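Local atomic coordinates of Hen1 (Anabaena variabilis, PDB entry 3JWH), a protein that is a methyltransferase that probably catalyses 2'-O-methylation of the 3'-terminal nucleotide of RNA, with S-adenosylmethionine as the likely methyl donor. Residues 47-52 with 74-79; 187-192 with 204-209; 127-132 with 180-185. One frame throughout, in Å; residues are numbered along the deposited sequence.

Interaction 1. Residues 47-52 with 74-79; sequences LLKDSF and DRLRLP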
loop_
_atom_site.group_PDB
_atom_site.type_symbol
_atom_site.label_atom_id
_atom_site.label_comp_id
_atom_site.label_asym_id
_atom_site.label_seq_id
_atom_site.Cartn_x
_atom_site.Cartn_y
_atom_site.Cartn_z
ATOM N N LEU A 47 -1.685 -9.062 -8.227
ATOM C CA LEU A 47 -0.317 -8.936 -8.726
ATOM C C LEU A 47 0.268 -10.272 -9.211
ATOM O O LEU A 47 0.948 -10.332 -10.236
ATOM C CB LEU A 47 0.599 -8.368 -7.631
ATOM C CG LEU A 47 0.290 -6.992 -7.038
ATOM C CD1 LEU A 47 1.429 -6.583 -6.103
ATOM C CD2 LEU A 47 0.118 -5.961 -8.156
ATOM N N LEU A 48 0.013 -11.337 -8.460
ATOM C CA LEU A 48 0.532 -12.661 -8.790
ATOM C C LEU A 48 -0.021 -13.156 -10.127
ATOM O O LEU A 48 0.689 -13.788 -10.915
ATOM C CB LEU A 48 0.152 -13.661 -7.694
ATOM C CG LEU A 48 1.210 -14.625 -7.126
ATOM C CD1 LEU A 48 0.512 -15.940 -6.766
ATOM C CD2 LEU A 48 2.344 -14.876 -8.111
ATOM N N LYS A 49 -1.292 -12.869 -10.372
ATOM C CA LYS A 49 -1.961 -13.275 -11.606
ATOM C C LYS A 49 -1.426 -12.516 -12.804
ATOM O O LYS A 49 -1.439 -13.028 -13.910
ATOM C CB LYS A 49 -3.474 -13.029 -11.514
ATOM C CG LYS A 49 -4.207 -13.937 -10.554
ATOM C CD LYS A 49 -5.694 -13.583 -10.478
ATOM C CE LYS A 49 -5.898 -12.179 -9.923
ATOM N NZ LYS A 49 -7.335 -11.817 -9.769
ATOM N N ASP A 50 -0.949 -11.302 -12.568
ATOM C CA ASP A 50 -0.435 -10.435 -13.626
ATOM C C ASP A 50 1.066 -10.593 -13.837
ATOM O O ASP A 50 1.860 -10.115 -13.028
ATOM C CB ASP A 50 -0.750 -8.986 -13.268
ATOM C CG ASP A 50 -0.559 -8.039 -14.432
ATOM O OD1 ASP A 50 0.275 -8.342 -15.313
ATOM O OD2 ASP A 50 -1.234 -6.984 -14.453
ATOM N N SER A 51 1.449 -11.229 -14.941
ATOM C CA SER A 51 2.859 -11.470 -15.255
ATOM C C SER A 51 3.753 -10.232 -15.427
ATOM O O SER A 51 4.969 -10.355 -15.635
ATOM C CB SER A 51 2.965 -12.364 -16.497
ATOM O OG SER A 51 2.474 -11.705 -17.648
ATOM N N PHE A 52 3.168 -9.042 -15.342
ATOM C CA PHE A 52 3.940 -7.802 -15.465
ATOM C C PHE A 52 4.895 -7.705 -14.275
ATOM O O PHE A 52 6.034 -7.258 -14.395
ATOM C CB PHE A 52 2.991 -6.598 -15.447
ATOM C CG PHE A 52 3.684 -5.277 -15.241
ATOM C CD1 PHE A 52 4.236 -4.586 -16.315
ATOM C CD2 PHE A 52 3.771 -4.717 -13.971
ATOM C CE1 PHE A 52 4.862 -3.349 -16.130
ATOM C CE2 PHE A 52 4.393 -3.484 -13.771
ATOM C CZ PHE A 52 4.939 -2.798 -14.856
ATOM N N ASP A 74 -4.021 -19.684 -3.473
ATOM C CA ASP A 74 -3.906 -21.027 -4.019
ATOM C C ASP A 74 -5.072 -21.405 -4.906
ATOM O O ASP A 74 -5.057 -22.452 -5.529
ATOM C CB ASP A 74 -3.753 -22.057 -2.901
ATOM C CG ASP A 74 -2.335 -22.140 -2.389
ATOM O OD1 ASP A 74 -1.420 -22.104 -3.224
ATOM O OD2 ASP A 74 -2.135 -22.246 -1.167
ATOM N N ARG A 75 -6.092 -20.560 -4.954
ATOM C CA ARG A 75 -7.238 -20.827 -5.804
ATOM C C ARG A 75 -6.877 -20.439 -7.239
ATOM O O ARG A 75 -7.656 -20.651 -8.170
ATOM C CB ARG A 75 -8.454 -20.040 -5.310
ATOM C CG ARG A 75 -8.927 -20.469 -3.916
ATOM C CD ARG A 75 -9.975 -19.516 -3.359
ATOM N NE ARG A 75 -10.382 -19.863 -1.998
ATOM C CZ ARG A 75 -11.144 -19.086 -1.228
ATOM N NH1 ARG A 75 -11.577 -17.918 -1.689
ATOM N NH2 ARG A 75 -11.472 -19.474 -0.002
ATOM N N LEU A 76 -5.678 -19.890 -7.413
ATOM C CA LEU A 76 -5.203 -19.484 -8.729
ATOM C C LEU A 76 -4.551 -20.644 -9.476
ATOM O O LEU A 76 -4.011 -21.572 -8.875
ATOM C CB LEU A 76 -4.177 -18.357 -8.611
ATOM C CG LEU A 76 -4.601 -17.053 -7.940
ATOM C CD1 LEU A 76 -3.406 -16.131 -7.859
ATOM C CD2 LEU A 76 -5.714 -16.400 -8.715
ATOM N N ARG A 77 -4.607 -20.575 -10.798
ATOM C CA ARG A 77 -3.998 -21.579 -11.651
ATOM C C ARG A 77 -2.958 -20.770 -12.392
ATOM O O ARG A 77 -3.287 -19.780 -13.044
ATOM C CB ARG A 77 -5.038 -22.166 -12.605
ATOM C CG ARG A 77 -6.176 -22.859 -11.869
ATOM C CD ARG A 77 -5.660 -24.096 -11.140
ATOM N NE ARG A 77 -6.274 -24.274 -9.824
ATOM C CZ ARG A 77 -7.557 -24.563 -9.613
ATOM N NH1 ARG A 77 -8.393 -24.715 -10.635
ATOM N NH2 ARG A 77 -8.003 -24.692 -8.367
ATOM N N LEU A 78 -1.698 -21.169 -12.270
ATOM C CA LEU A 78 -0.634 -20.413 -12.901
ATOM C C LEU A 78 0.511 -21.271 -13.391
ATOM O O LEU A 78 0.674 -22.416 -12.974
ATOM C CB LEU A 78 -0.068 -19.405 -11.904
ATOM C CG LEU A 78 -0.943 -18.344 -11.247
ATOM C CD1 LEU A 78 -0.283 -17.905 -9.944
ATOM C CD2 LEU A 78 -1.117 -17.162 -12.187
ATOM N N PRO A 79 1.324 -20.723 -14.294
ATOM C CA PRO A 79 2.472 -21.487 -14.802
ATOM C C PRO A 79 3.425 -21.680 -13.614
ATOM O O PRO A 79 3.412 -20.877 -12.674
ATOM C CB PRO A 79 3.082 -20.561 -15.848
ATOM C CG PRO A 79 1.949 -19.611 -16.210
ATOM C CD PRO A 79 1.242 -19.394 -14.917
#

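Interaction 2. Residues 187-192 with 204-209; sequences QFQPIG and MAVFIH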
loop_
_atom_site.group_PDB
_atom_site.type_symbol
_atom_site.label_atom_id
_atom_site.label_comp_id
_atom_site.label_asym_id
_atom_site.label_seq_id
_atom_site.Cartn_x
_atom_site.Cartn_y
_atom_site.Cartn_z
ATOM N N GLN A 187 2.622 12.923 -4.818
ATOM C CA GLN A 187 1.570 13.318 -5.746
ATOM C C GLN A 187 0.284 12.695 -5.219
ATOM O O GLN A 187 0.269 11.529 -4.823
ATOM C CB GLN A 187 1.842 12.787 -7.158
ATOM C CG GLN A 187 2.742 13.666 -8.006
ATOM C CD GLN A 187 2.163 15.052 -8.212
ATOM O OE1 GLN A 187 1.020 15.200 -8.664
ATOM N NE2 GLN A 187 2.946 16.081 -7.883
ATOM N N PHE A 188 -0.790 13.472 -5.180
ATOM C CA PHE A 188 -2.057 12.943 -4.711
ATOM C C PHE A 188 -2.931 12.577 -5.896
ATOM O O PHE A 188 -2.904 13.242 -6.929
ATOM C CB PHE A 188 -2.732 13.954 -3.799
ATOM C CG PHE A 188 -1.919 14.283 -2.588
ATOM C CD1 PHE A 188 -1.782 13.360 -1.555
ATOM C CD2 PHE A 188 -1.252 15.501 -2.494
ATOM C CE1 PHE A 188 -0.990 13.652 -0.447
ATOM C CE2 PHE A 188 -0.463 15.797 -1.399
ATOM C CZ PHE A 188 -0.330 14.871 -0.372
ATOM N N GLN A 189 -3.677 11.489 -5.750
ATOM C CA GLN A 189 -4.539 10.990 -6.811
ATOM C C GLN A 189 -5.724 10.246 -6.215
ATOM O O GLN A 189 -5.656 9.036 -6.008
ATOM C CB GLN A 189 -3.752 10.030 -7.706
ATOM C CG GLN A 189 -2.592 10.663 -8.467
ATOM C CD GLN A 189 -1.528 9.651 -8.879
ATOM O OE1 GLN A 189 -1.838 8.554 -9.354
ATOM N NE2 GLN A 189 -0.259 10.024 -8.704
ATOM N N PRO A 190 -6.827 10.952 -5.925
ATOM C CA PRO A 190 -7.988 10.261 -5.352
ATOM C C PRO A 190 -8.455 9.168 -6.311
ATOM O O PRO A 190 -8.326 9.309 -7.525
ATOM C CB PRO A 190 -9.013 11.386 -5.191
ATOM C CG PRO A 190 -8.674 12.308 -6.316
ATOM C CD PRO A 190 -7.158 12.354 -6.239
ATOM N N ILE A 191 -8.981 8.073 -5.774
ATOM C CA ILE A 191 -9.426 6.991 -6.636
ATOM C C ILE A 191 -10.945 6.879 -6.739
ATOM O O ILE A 191 -11.465 6.375 -7.734
ATOM C CB ILE A 191 -8.817 5.634 -6.185
ATOM C CG1 ILE A 191 -9.394 5.195 -4.841
ATOM C CG2 ILE A 191 -7.303 5.764 -6.078
ATOM C CD1 ILE A 191 -10.746 4.499 -4.940
ATOM N N GLY A 192 -11.654 7.355 -5.719
ATOM C CA GLY A 192 -13.106 7.295 -5.745
ATOM C C GLY A 192 -13.756 8.214 -6.775
ATOM O O GLY A 192 -13.405 8.194 -7.958
ATOM N N MET A 204 -5.215 8.610 -2.116
ATOM C CA MET A 204 -4.027 7.836 -2.442
ATOM C C MET A 204 -2.831 8.774 -2.543
ATOM O O MET A 204 -2.954 9.920 -2.970
ATOM C CB MET A 204 -4.216 7.072 -3.764
ATOM C CG MET A 204 -2.979 6.280 -4.219
ATOM S SD MET A 204 -3.278 5.018 -5.493
ATOM C CE MET A 204 -2.848 5.910 -6.900
ATOM N N ALA A 205 -1.671 8.300 -2.106
ATOM C CA ALA A 205 -0.469 9.100 -2.193
ATOM C C ALA A 205 0.600 8.270 -2.882
ATOM O O ALA A 205 0.855 7.130 -2.502
ATOM C CB ALA A 205 -0.008 9.511 -0.819
ATOM N N VAL A 206 1.182 8.830 -3.932
ATOM C CA VAL A 206 2.241 8.153 -4.650
ATOM C C VAL A 206 3.520 8.946 -4.374
ATOM O O VAL A 206 3.678 10.065 -4.861
ATOM C CB VAL A 206 1.962 8.111 -6.173
ATOM C CG1 VAL A 206 3.115 7.442 -6.892
ATOM C CG2 VAL A 206 0.675 7.327 -6.450
ATOM N N PHE A 207 4.403 8.375 -3.556
ATOM C CA PHE A 207 5.677 9.003 -3.222
ATOM C C PHE A 207 6.740 8.498 -4.176
ATOM O O PHE A 207 6.857 7.294 -4.407
ATOM C CB PHE A 207 6.119 8.642 -1.807
ATOM C CG PHE A 207 5.246 9.189 -0.729
ATOM C CD1 PHE A 207 5.508 10.433 -0.170
ATOM C CD2 PHE A 207 4.214 8.424 -0.212
ATOM C CE1 PHE A 207 4.768 10.892 0.888
ATOM C CE2 PHE A 207 3.469 8.874 0.844
ATOM C CZ PHE A 207 3.741 10.103 1.401
ATOM N N ILE A 208 7.520 9.407 -4.734
ATOM C CA ILE A 208 8.583 8.996 -5.631
ATOM C C ILE A 208 9.901 9.488 -5.048
ATOM O O ILE A 208 10.037 10.661 -4.677
ATOM C CB ILE A 208 8.381 9.557 -7.044
ATOM C CG1 ILE A 208 7.124 8.930 -7.656
ATOM C CG2 ILE A 208 9.596 9.244 -7.922
ATOM C CD1 ILE A 208 6.833 9.400 -9.059
ATOM N N HIS A 209 10.870 8.586 -4.949
ATOM C CA HIS A 209 12.154 8.954 -4.379
ATOM C C HIS A 209 12.879 9.952 -5.262
ATOM O O HIS A 209 12.860 9.848 -6.478
ATOM C CB HIS A 209 13.039 7.710 -4.178
ATOM C CG HIS A 209 14.194 7.936 -3.253
ATOM N ND1 HIS A 209 15.228 8.803 -3.545
ATOM C CD2 HIS A 209 14.441 7.465 -2.008
ATOM C CE1 HIS A 209 16.053 8.862 -2.515
ATOM N NE2 HIS A 209 15.600 8.057 -1.570
#

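Interaction 3. Residues 127-132 with 180-185; sequences LFEFAQ and ERFAYN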
loop_
_atom_site.group_PDB
_atom_site.type_symbol
_atom_site.label_atom_id
_atom_site.label_comp_id
_atom_site.label_asym_id
_atom_site.label_seq_id
_atom_site.Cartn_x
_atom_site.Cartn_y
_atom_site.Cartn_z
ATOM N N LEU A 127 9.884 2.449 6.637
ATOM C CA LEU A 127 9.520 2.576 5.237
ATOM C C LEU A 127 10.270 3.628 4.404
ATOM O O LEU A 127 10.809 3.319 3.335
ATOM C CB LEU A 127 8.006 2.828 5.143
ATOM C CG LEU A 127 7.398 3.237 3.801
ATOM C CD1 LEU A 127 7.485 2.101 2.792
ATOM C CD2 LEU A 127 5.944 3.619 4.038
ATOM N N PHE A 128 10.311 4.864 4.880
ATOM C CA PHE A 128 10.958 5.922 4.115
ATOM C C PHE A 128 12.445 6.146 4.357
ATOM O O PHE A 128 13.067 6.935 3.657
ATOM C CB PHE A 128 10.192 7.230 4.324
ATOM C CG PHE A 128 8.774 7.192 3.810
ATOM C CD1 PHE A 128 8.517 7.166 2.438
ATOM C CD2 PHE A 128 7.699 7.184 4.694
ATOM C CE1 PHE A 128 7.209 7.137 1.958
ATOM C CE2 PHE A 128 6.391 7.153 4.224
ATOM C CZ PHE A 128 6.143 7.130 2.854
ATOM N N GLU A 129 13.018 5.437 5.327
ATOM C CA GLU A 129 14.435 5.588 5.664
ATOM C C GLU A 129 15.168 4.262 5.490
ATOM O O GLU A 129 16.110 4.161 4.697
ATOM C CB GLU A 129 14.556 6.087 7.110
ATOM C CG GLU A 129 15.912 6.632 7.528
ATOM C CD GLU A 129 15.882 7.176 8.952
ATOM O OE1 GLU A 129 15.289 8.255 9.164
ATOM O OE2 GLU A 129 16.426 6.514 9.866
ATOM N N PHE A 130 14.714 3.242 6.217
ATOM C CA PHE A 130 15.310 1.917 6.148
ATOM C C PHE A 130 15.170 1.261 4.761
ATOM O O PHE A 130 16.155 1.117 4.032
ATOM C CB PHE A 130 14.685 1.020 7.224
ATOM C CG PHE A 130 15.337 -0.323 7.347
ATOM C CD1 PHE A 130 16.655 -0.430 7.797
ATOM C CD2 PHE A 130 14.653 -1.480 6.998
ATOM C CE1 PHE A 130 17.284 -1.674 7.897
ATOM C CE2 PHE A 130 15.271 -2.731 7.093
ATOM C CZ PHE A 130 16.594 -2.826 7.545
ATOM N N ALA A 131 13.953 0.846 4.395
ATOM C CA ALA A 131 13.741 0.204 3.095
ATOM C C ALA A 131 14.058 1.187 1.973
ATOM O O ALA A 131 14.850 0.905 1.078
ATOM C CB ALA A 131 12.299 -0.285 2.982
ATOM N N GLN A 132 13.436 2.356 2.056
ATOM C CA GLN A 132 13.619 3.421 1.095
ATOM C C GLN A 132 13.444 2.989 -0.355
ATOM O O GLN A 132 14.328 3.194 -1.172
ATOM C CB GLN A 132 14.996 4.064 1.286
ATOM C CG GLN A 132 15.097 5.499 0.807
ATOM C CD GLN A 132 16.330 6.218 1.354
ATOM O OE1 GLN A 132 16.749 5.980 2.485
ATOM N NE2 GLN A 132 16.888 7.113 0.568
ATOM N N GLU A 180 9.268 16.224 3.737
ATOM C CA GLU A 180 10.101 17.211 4.417
ATOM C C GLU A 180 11.183 16.516 5.236
ATOM O O GLU A 180 12.273 17.054 5.419
ATOM C CB GLU A 180 9.239 18.086 5.331
ATOM C CG GLU A 180 8.498 19.210 4.622
ATOM C CD GLU A 180 7.292 19.728 5.411
ATOM O OE1 GLU A 180 7.309 19.671 6.664
ATOM O OE2 GLU A 180 6.321 20.205 4.770
ATOM N N ARG A 181 10.875 15.317 5.718
ATOM C CA ARG A 181 11.802 14.537 6.527
ATOM C C ARG A 181 12.568 13.508 5.727
ATOM O O ARG A 181 13.720 13.200 6.045
ATOM C CB ARG A 181 11.056 13.823 7.662
ATOM C CG ARG A 181 10.699 14.730 8.834
ATOM C CD ARG A 181 10.135 13.931 9.999
ATOM N NE ARG A 181 8.803 13.412 9.712
ATOM C CZ ARG A 181 8.377 12.199 10.058
ATOM N NH1 ARG A 181 9.179 11.359 10.703
ATOM N NH2 ARG A 181 7.138 11.831 9.767
ATOM N N PHE A 182 11.927 12.984 4.688
ATOM C CA PHE A 182 12.526 11.961 3.853
ATOM C C PHE A 182 12.761 12.394 2.404
ATOM O O PHE A 182 12.134 13.328 1.919
ATOM C CB PHE A 182 11.641 10.725 3.937
ATOM C CG PHE A 182 11.404 10.272 5.348
ATOM C CD1 PHE A 182 12.397 9.592 6.051
ATOM C CD2 PHE A 182 10.205 10.575 5.999
ATOM C CE1 PHE A 182 12.201 9.222 7.373
ATOM C CE2 PHE A 182 10.004 10.209 7.319
ATOM C CZ PHE A 182 10.998 9.530 8.012
ATOM N N ALA A 183 13.672 11.709 1.718
ATOM C CA ALA A 183 14.012 12.054 0.332
ATOM C C ALA A 183 12.945 11.655 -0.692
ATOM O O ALA A 183 13.214 10.904 -1.631
ATOM C CB ALA A 183 15.379 11.428 -0.046
ATOM N N TYR A 184 11.733 12.163 -0.512
ATOM C CA TYR A 184 10.642 11.846 -1.428
ATOM C C TYR A 184 9.826 13.069 -1.797
ATOM O O TYR A 184 9.834 14.074 -1.097
ATOM C CB TYR A 184 9.664 10.834 -0.806
ATOM C CG TYR A 184 10.194 9.442 -0.666
ATOM C CD1 TYR A 184 11.048 9.102 0.385
ATOM C CD2 TYR A 184 9.882 8.464 -1.611
ATOM C CE1 TYR A 184 11.580 7.824 0.486
ATOM C CE2 TYR A 184 10.413 7.189 -1.513
ATOM C CZ TYR A 184 11.261 6.872 -0.464
ATOM O OH TYR A 184 11.790 5.594 -0.369
ATOM N N ASN A 185 9.120 12.953 -2.912
ATOM C CA ASN A 185 8.210 13.984 -3.369
ATOM C C ASN A 185 6.892 13.204 -3.499
ATOM O O ASN A 185 6.889 11.990 -3.754
ATOM C CB ASN A 185 8.687 14.577 -4.689
ATOM C CG ASN A 185 9.944 15.416 -4.525
ATOM O OD1 ASN A 185 10.849 15.358 -5.349
ATOM N ND2 ASN A 185 10.007 16.199 -3.456
HETATM O O HOH W 1 14.287 9.077 2.884
#

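Interaction 1. Residues 47-52 with 74-79
Lys49 and Leu76 pack closely, and it is the aliphatic part of the lysine that does the touching. The two side chains cross at about a right angle. Lys49 CD lies 3.3 Å from Leu76 CD2, and Lys49 CG lies 3.4 Å from the same methyl. Both distances are shorter than usual for carbon pairs, so the packing is tight here. Leu76 CD1 also reaches the lysine, at 3.6 Å from Lys49 CG. The leucine thus sets both of its methyls against one short piece of the chain. Lys49 CG sits anti to its own carbonyl carbon (chi1 -70°), and this places CG against the fork of the leucine.

Leu48 makes the second half of the contact, and it works through one methyl. Its side chain runs at a slant across both Leu76 and Leu78. Its CD1 is 3.8 Å from Leu78 CD1 and 4.1 Å from Leu76 CD1. One methyl of the helix therefore touches a methyl from each of the two loop leucines. Leu78 uses its other branch on the backbone: Leu78 CD2 lies 4.0 Å from Lys49 CA. Its two methyls meet the neighbouring residues Leu48 and Lys49. No hydrogen bond joins the two segments, and the contact rests on van der Waals packing alone.

Segment 47-52 lies on helix 42-49 and the turn after it. In that turn Asp50 OD1 accepts from Phe52 N, an Asx turn, while Asp50 OD2 makes a salt bridge with Lys26 of helix 13-27. Segment 74-79 is the loop that leads from helix 63-73 into the short helix 80-83. Trp83 of that short helix packs against both Leu48 and Leu76. Arg85, just before strand 86-90, hydrogen-bonds to Leu48 O.

Interaction 2. Residues 187-192 with 204-209
The Phe188 ring turns an edge to Met204, and the carbonyl oxygen of Met204 lies there near the ring plane. Met204 O is 3.9 Å from Phe188 CD1. Ala205 CB approaches the same ring obliquely, 4.3 Å from Phe188 CE1. Gln172 of helix 168-181 also touches this phenylalanine. The other flat group is the amide of Gln189, whose side chain crosses Val206 and Met204 obliquely. Its NE2 is 3.6 Å from Val206 CG2, and its OE1 is 3.7 Å from the terminal methyl, Met204 CE. Gln189 CG is anti to the carbonyl carbon (chi1 -64°). The chain then runs on extended, which carries the amide to Val206.

The backbones pair antiparallel. Gln187 and Val206 form a hydrogen-bonded pair. Val206 N donates to Gln187 O at 3.0 Å, and its N-H...O angle is 179°. The return bond runs from Gln187 N to Val206 O. Phe188 and Ala205 follow as a non-hydrogen-bonded pair. Gln189 N then gives Met204 O a longer bond of 3.3 Å. Met204 CB packs 3.3 Å from Gln189 O. Ile191 CG2 rests against the same Met204 CB, and the isoleucine and methionine side chains cross at about a right angle.

Phe188 and Ala205 face helix 168-181, whereas Met204 and Val206 meet Ala24 of helix 13-27 on the other face of the sheet. The contact joins strand 184-188 to strand 202-209, the last two strands of the methyltransferase sheet. Three main-chain bonds fix the register of the two segments. On the face toward helix 13-27, a glutamine amide lies over buried valine and methionine.

Interaction 3. Residues 127-132 with 180-185
Phe182 lies with one ring face over Phe128 CB. The methylene sits 3.7 Å from the ring centroid and 22° off the ring normal, a CH-pi contact. Arg181 CB covers the opposite face of this ring. The Phe128 and Phe182 rings themselves meet obliquely. Phe128 instead turns its edge to the face of Tyr184, in a T-shaped pair with planes at 74°. Its CD1 does the touching, 3.7 Å from Tyr184 CE1. Phe128 CG is anti to the carbonyl carbon (chi1 -63°), beside the backbone N.

At the edge of the Phe182 ring, in its plane, a water joins the two backbones. It donates to Phe128 O at 2.6 Å and accepts from Ala183 N at 2.9 Å. Ala183 is the centre of an inverse gamma turn, closed by Tyr184 N on Phe182 O. Tyr184 OH lies 3.1 Å from the backbone C of Gln132 and is hydrogen-bonded with Pro133 O. At the outer side Glu129 OE1 lies at the edge of the Phe182 ring.

Phe128, Phe182 and Tyr184 form an aromatic cluster, which Phe207 of the sheet extends by meeting Phe128 edge-to-face. The cluster joins the end of helix 117-131 to the turn that leads from helix 168-181 into strand 184-188, within the alpha/beta layering of a Rossmann-like methyltransferase.

In the fold
Interactions 2 and 3 are neighbours, and both use strand 184-188. They meet where Ile208 N lies 2.8 Å from Asn185 O, probably a hydrogen bond. Interaction 1 stands apart, about 14 Å from interaction 3 at the nearest atoms and on the opposite side of the chain's centre. Interaction 3 is the buried one, built of aromatic rings and a bridging water. Interaction 2 is partly buried and rests on backbone pairing at one margin of the sheet. Interaction 1 is also partly buried, but purely aliphatic, joining helix 42-49 to a loop. The strand order 3-2-1-4-5-7-6 is that of class I methyltransferases.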